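PDB 2FML: MutT/nudix family protein from Enterococcus faecalis, which is of unknown function but, carrying a Nudix domain and an NrtR-type winged helix, is probably a Nudix hydrolase or a transcriptional regulator derived from one. Local coordinates for residues 36-40 against 122-126; 85-89 against 125-129. One frame throughout, in Å; residues are numbered along the deposited sequence.

Interaction 1 of 2, residues 36-40 against 122-126; sequences EKPSL and WVVTV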
loop_
_atom_site.group_PDB
_atom_site.type_symbol
_atom_site.label_atom_id
_atom_site.label_comp_id
_atom_site.label_asym_id
_atom_site.label_seq_id
_atom_site.Cartn_x
_atom_site.Cartn_y
_atom_site.Cartn_z
ATOM N N GLU A 36 -10.971 -21.635 0.083
ATOM C CA GLU A 36 -9.718 -21.292 0.762
ATOM C C GLU A 36 -9.504 -19.831 0.966
ATOM O O GLU A 36 -9.828 -19.019 0.110
ATOM C CB GLU A 36 -8.528 -21.747 -0.051
ATOM C CG GLU A 36 -8.170 -23.182 0.157
ATOM C CD GLU A 36 -6.764 -23.406 -0.285
ATOM O OE1 GLU A 36 -5.875 -23.352 0.612
ATOM O OE2 GLU A 36 -6.556 -23.537 -1.531
ATOM N N LYS A 37 -8.930 -19.519 2.112
ATOM C CA LYS A 37 -8.661 -18.154 2.546
ATOM C C LYS A 37 -7.215 -18.101 3.121
ATOM O O LYS A 37 -6.669 -19.159 3.633
ATOM C CB LYS A 37 -9.707 -17.768 3.591
ATOM C CG LYS A 37 -11.167 -17.651 3.077
ATOM C CD LYS A 37 -12.250 -17.516 4.248
ATOM C CE LYS A 37 -13.748 -17.343 3.717
ATOM N NZ LYS A 37 -14.923 -17.089 4.677
ATOM N N PRO A 38 -6.545 -16.921 3.013
ATOM C CA PRO A 38 -5.243 -16.857 3.683
ATOM C C PRO A 38 -5.356 -16.509 5.169
ATOM O O PRO A 38 -6.410 -15.980 5.612
ATOM C CB PRO A 38 -4.532 -15.733 2.935
ATOM C CG PRO A 38 -5.677 -14.775 2.529
ATOM C CD PRO A 38 -6.881 -15.645 2.316
ATOM N N SER A 39 -4.290 -16.806 5.943
ATOM C CA SER A 39 -4.056 -16.112 7.209
ATOM C C SER A 39 -3.550 -14.731 6.884
ATOM O O SER A 39 -2.820 -14.489 5.881
ATOM C CB SER A 39 -3.097 -16.864 8.132
ATOM O OG SER A 39 -3.619 -18.162 8.378
ATOM N N LEU A 40 -3.983 -13.786 7.698
ATOM C CA LEU A 40 -3.635 -12.387 7.531
ATOM C C LEU A 40 -2.732 -11.945 8.679
ATOM O O LEU A 40 -3.083 -12.058 9.850
ATOM C CB LEU A 40 -4.899 -11.490 7.524
ATOM C CG LEU A 40 -4.616 -9.966 7.171
ATOM C CD1 LEU A 40 -4.204 -9.960 5.712
ATOM C CD2 LEU A 40 -5.873 -9.147 7.365
ATOM N N TRP A 122 -0.825 -20.470 2.979
ATOM C CA TRP A 122 -1.230 -19.158 2.501
ATOM C C TRP A 122 -1.358 -18.079 3.598
ATOM O O TRP A 122 -2.331 -18.031 4.371
ATOM C CB TRP A 122 -2.538 -19.321 1.761
ATOM C CG TRP A 122 -2.882 -18.146 0.757
ATOM C CD1 TRP A 122 -2.085 -17.135 0.323
ATOM C CD2 TRP A 122 -4.159 -17.971 0.141
ATOM N NE1 TRP A 122 -2.799 -16.329 -0.556
ATOM C CE2 TRP A 122 -4.065 -16.844 -0.698
ATOM C CE3 TRP A 122 -5.403 -18.704 0.228
ATOM C CZ2 TRP A 122 -5.147 -16.380 -1.450
ATOM C CZ3 TRP A 122 -6.469 -18.269 -0.576
ATOM C CH2 TRP A 122 -6.330 -17.107 -1.382
ATOM N N VAL A 123 -0.347 -17.229 3.644
ATOM C CA VAL A 123 -0.241 -16.167 4.663
ATOM C C VAL A 123 0.114 -14.866 3.973
ATOM O O VAL A 123 1.099 -14.784 3.225
ATOM C CB VAL A 123 0.768 -16.483 5.818
ATOM C CG1 VAL A 123 0.714 -15.392 6.925
ATOM C CG2 VAL A 123 0.498 -17.882 6.440
ATOM N N VAL A 124 -0.728 -13.842 4.197
ATOM C CA VAL A 124 -0.513 -12.518 3.565
ATOM C C VAL A 124 -0.259 -11.501 4.689
ATOM O O VAL A 124 -0.930 -11.485 5.710
ATOM C CB VAL A 124 -1.742 -12.095 2.644
ATOM C CG1 VAL A 124 -1.585 -10.626 1.985
ATOM C CG2 VAL A 124 -1.897 -13.119 1.546
ATOM N N THR A 125 0.727 -10.643 4.463
ATOM C CA THR A 125 1.072 -9.683 5.440
ATOM C C THR A 125 0.889 -8.220 4.953
ATOM O O THR A 125 1.158 -7.891 3.840
ATOM C CB THR A 125 2.459 -10.018 5.986
ATOM O OG1 THR A 125 2.581 -9.511 7.314
ATOM C CG2 THR A 125 3.610 -9.425 5.105
ATOM N N VAL A 126 0.379 -7.363 5.807
ATOM C CA VAL A 126 0.324 -5.982 5.525
ATOM C C VAL A 126 1.432 -5.399 6.394
ATOM O O VAL A 126 1.405 -5.474 7.605
ATOM C CB VAL A 126 -1.035 -5.388 5.847
ATOM C CG1 VAL A 126 -1.049 -3.935 5.567
ATOM C CG2 VAL A 126 -2.091 -6.095 5.096
#
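The parallel pairing of strands 39-50 and 123-131, inside the mixed sheet of the Nudix domain, opens where P38 meets the indole of W122. The W122 torsion (chi1 -160°) swings CG away from the backbone N and lays the indole alongside the proline, both side chains pointing the same way. P38 CB lies 3.6 Å from the centroid of the five-membered ring and 10° off the ring normal, a CH-pi contact over one face. At the far end of the indole the approach changes: the carbonyl oxygen of E36 comes to the ring edge, near its plane, with O 3.5 Å from W122 CZ3. P38 CB also reaches forward to V124 CG2, at 4.0 Å, the branch of that valine set beside its backbone N.

Beyond this aromatic start the backbone takes over, and S39 shows the usual parallel ladder, one residue bonding to the two neighbours of its partner. S39 N donates to W122 O at 2.8 Å, and V124 N donates to S39 O, also at 2.8 Å, in a much straighter bond (171°). The same S39 oxygen receives a CA-H...O contact from V123, whose CA is 3.3 Å away, so one hydrogen bond and one weaker CA-H...O contact converge on it.

Side chains alternate across the sheet. On the face carrying S39 and V123, CB of the serine sits 4.1 Å from V123 CG2. L40 and V124 share the other face; L40 CD1 lies 3.6 Å from the backbone O of V124 and extends toward V126, while T85 of helix 85-97 covers both L40 and V126. The contact also lies at the dimer interface: R81 of the second subunit packs on E36 and W122, and K37 of that subunit packs on S39.

Interaction 2 of 2, residues 85-89 against 125-129; sequences TEDSV and TVSYL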
loop_
_atom_site.group_PDB
_atom_site.type_symbol
_atom_site.label_atom_id
_atom_site.label_comp_id
_atom_site.label_asym_id
_atom_site.label_seq_id
_atom_site.Cartn_x
_atom_site.Cartn_y
_atom_site.Cartn_z
ATOM N N THR A 85 -6.082 -3.970 10.216
ATOM C CA THR A 85 -4.662 -4.204 10.251
ATOM C C THR A 85 -3.923 -3.135 11.045
ATOM O O THR A 85 -2.941 -3.465 11.710
ATOM C CB THR A 85 -4.019 -4.388 8.852
ATOM O OG1 THR A 85 -4.198 -3.210 8.055
ATOM C CG2 THR A 85 -4.559 -5.644 8.132
ATOM N N GLU A 86 -4.329 -1.871 10.902
ATOM C CA GLU A 86 -3.844 -0.772 11.726
ATOM C C GLU A 86 -3.909 -1.068 13.276
ATOM O O GLU A 86 -2.902 -0.953 13.992
ATOM C CB GLU A 86 -4.648 0.509 11.436
ATOM C CG GLU A 86 -4.354 1.167 10.134
ATOM C CD GLU A 86 -5.201 0.620 8.955
ATOM O OE1 GLU A 86 -6.004 -0.336 9.129
ATOM O OE2 GLU A 86 -5.064 1.183 7.833
ATOM N N ASP A 87 -5.082 -1.425 13.772
ATOM C CA ASP A 87 -5.295 -1.829 15.173
ATOM C C ASP A 87 -4.349 -2.988 15.539
ATOM O O ASP A 87 -3.701 -2.999 16.596
ATOM C CB ASP A 87 -6.712 -2.395 15.295
ATOM C CG ASP A 87 -7.783 -1.332 15.273
ATOM O OD1 ASP A 87 -7.454 -0.129 15.450
ATOM O OD2 ASP A 87 -8.981 -1.728 15.127
ATOM N N SER A 88 -4.302 -3.963 14.641
ATOM C CA SER A 88 -3.589 -5.199 14.892
ATOM C C SER A 88 -2.047 -4.938 15.001
ATOM O O SER A 88 -1.344 -5.481 15.902
ATOM C CB SER A 88 -3.964 -6.225 13.777
ATOM O OG SER A 88 -3.356 -7.491 14.018
ATOM N N VAL A 89 -1.518 -4.111 14.105
ATOM C CA VAL A 89 -0.049 -3.892 14.097
ATOM C C VAL A 89 0.409 -3.132 15.343
ATOM O O VAL A 89 1.491 -3.397 15.880
ATOM C CB VAL A 89 0.499 -3.273 12.766
ATOM C CG1 VAL A 89 0.203 -1.746 12.663
ATOM C CG2 VAL A 89 2.001 -3.604 12.631
ATOM N N THR A 125 0.727 -10.643 4.463
ATOM C CA THR A 125 1.072 -9.683 5.440
ATOM C C THR A 125 0.889 -8.220 4.953
ATOM O O THR A 125 1.158 -7.891 3.840
ATOM C CB THR A 125 2.459 -10.018 5.986
ATOM O OG1 THR A 125 2.581 -9.511 7.314
ATOM C CG2 THR A 125 3.610 -9.425 5.105
ATOM N N VAL A 126 0.379 -7.363 5.807
ATOM C CA VAL A 126 0.324 -5.982 5.525
ATOM C C VAL A 126 1.432 -5.399 6.394
ATOM O O VAL A 126 1.405 -5.474 7.605
ATOM C CB VAL A 126 -1.035 -5.388 5.847
ATOM C CG1 VAL A 126 -1.049 -3.935 5.567
ATOM C CG2 VAL A 126 -2.091 -6.095 5.096
ATOM N N SER A 127 2.463 -4.915 5.762
ATOM C CA SER A 127 3.520 -4.290 6.532
ATOM C C SER A 127 3.289 -2.758 6.739
ATOM O O SER A 127 2.660 -2.097 5.942
ATOM C CB SER A 127 4.896 -4.578 5.904
ATOM O OG SER A 127 5.045 -3.894 4.666
ATOM N N TYR A 128 3.838 -2.271 7.838
ATOM C CA TYR A 128 3.810 -0.885 8.250
ATOM C C TYR A 128 5.214 -0.362 8.569
ATOM O O TYR A 128 6.098 -1.127 8.892
ATOM C CB TYR A 128 2.894 -0.716 9.478
ATOM C CG TYR A 128 1.441 -0.835 9.139
ATOM C CD1 TYR A 128 0.647 0.299 9.043
ATOM C CD2 TYR A 128 0.831 -2.126 8.983
ATOM C CE1 TYR A 128 -0.732 0.186 8.788
ATOM C CE2 TYR A 128 -0.506 -2.261 8.741
ATOM C CZ TYR A 128 -1.273 -1.111 8.593
ATOM O OH TYR A 128 -2.574 -1.251 8.288
ATOM N N LEU A 129 5.342 0.962 8.526
ATOM C CA LEU A 129 6.575 1.714 8.766
ATOM C C LEU A 129 6.257 2.805 9.812
ATOM O O LEU A 129 5.214 3.446 9.758
ATOM C CB LEU A 129 7.010 2.384 7.462
ATOM C CG LEU A 129 8.176 3.371 7.409
ATOM C CD1 LEU A 129 9.437 2.780 8.144
ATOM C CD2 LEU A 129 8.505 3.635 5.932
#
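T85 turns its OG1 between its own backbone N and carbonyl carbon (chi1 61°), and Y128 carries its ring beside its own backbone N; these two choices set their hydroxyls facing each other. The pair joins the start of helix 85-97, the helix of the Nudix box, to strand 123-131 of the central sheet; the axes of segments 85-89 and 125-129 lie 66° apart and approach to 9.6 Å. Helix 186-200 touches T125, S127 and L129, which alternate along the strand with V126 and Y128, consistent with the layered alpha-beta-alpha sandwich of the Nudix fold.

T85 OG1 and Y128 OH form a short hydrogen bond of 2.6 Å in which either may be the donor, and OG1 lies at the edge of the ring, in its plane. The phenol oxygen is hemmed in further by E86, whose side chain bends at chi2 and crosses the tyrosine at about a right angle, bringing CD to 3.3 Å from Y128 OH without a hydrogen bond. E86 N is also near, at 3.2 Å from the same OH, but the angle is too poor for bonding.

One helical turn on, V89 closes over the ring: its CG1 is 3.9 Å from the Y128 centroid and 16° off the normal, a CH-pi contact that leans toward the rim, beside CD2. Edge and face are thus held by residues whose backbones are themselves linked, V89 N donating to T85 O. The second subunit comes close as well, its S113 OG being bonded to T85 N. Beside the tyrosine, the methyl T85 CG2 rests 3.9 Å from V126 CG2.

After helices 7-16 and 20-27 the chain reaches 36-40, which leads into strand 39-50, passes through strands 55-63 and 72-78, and enters helix 85-97, where the first half of interaction 2 lies. Only with strand 123-131 do both loops close: residues 122-126 complete interaction 1, and 125-129 complete interaction 2. The second loop therefore begins inside the first and ends just past it, so the two loops cross rather than nest, overlapping at T125 and V126. Interaction 1 joins neighbouring strands within the sheet, whereas interaction 2 fastens the Nudix-box helix onto it. They meet directly where L40 CD2 lies 3.8 Å from T85 CG2, and both border the second subunit.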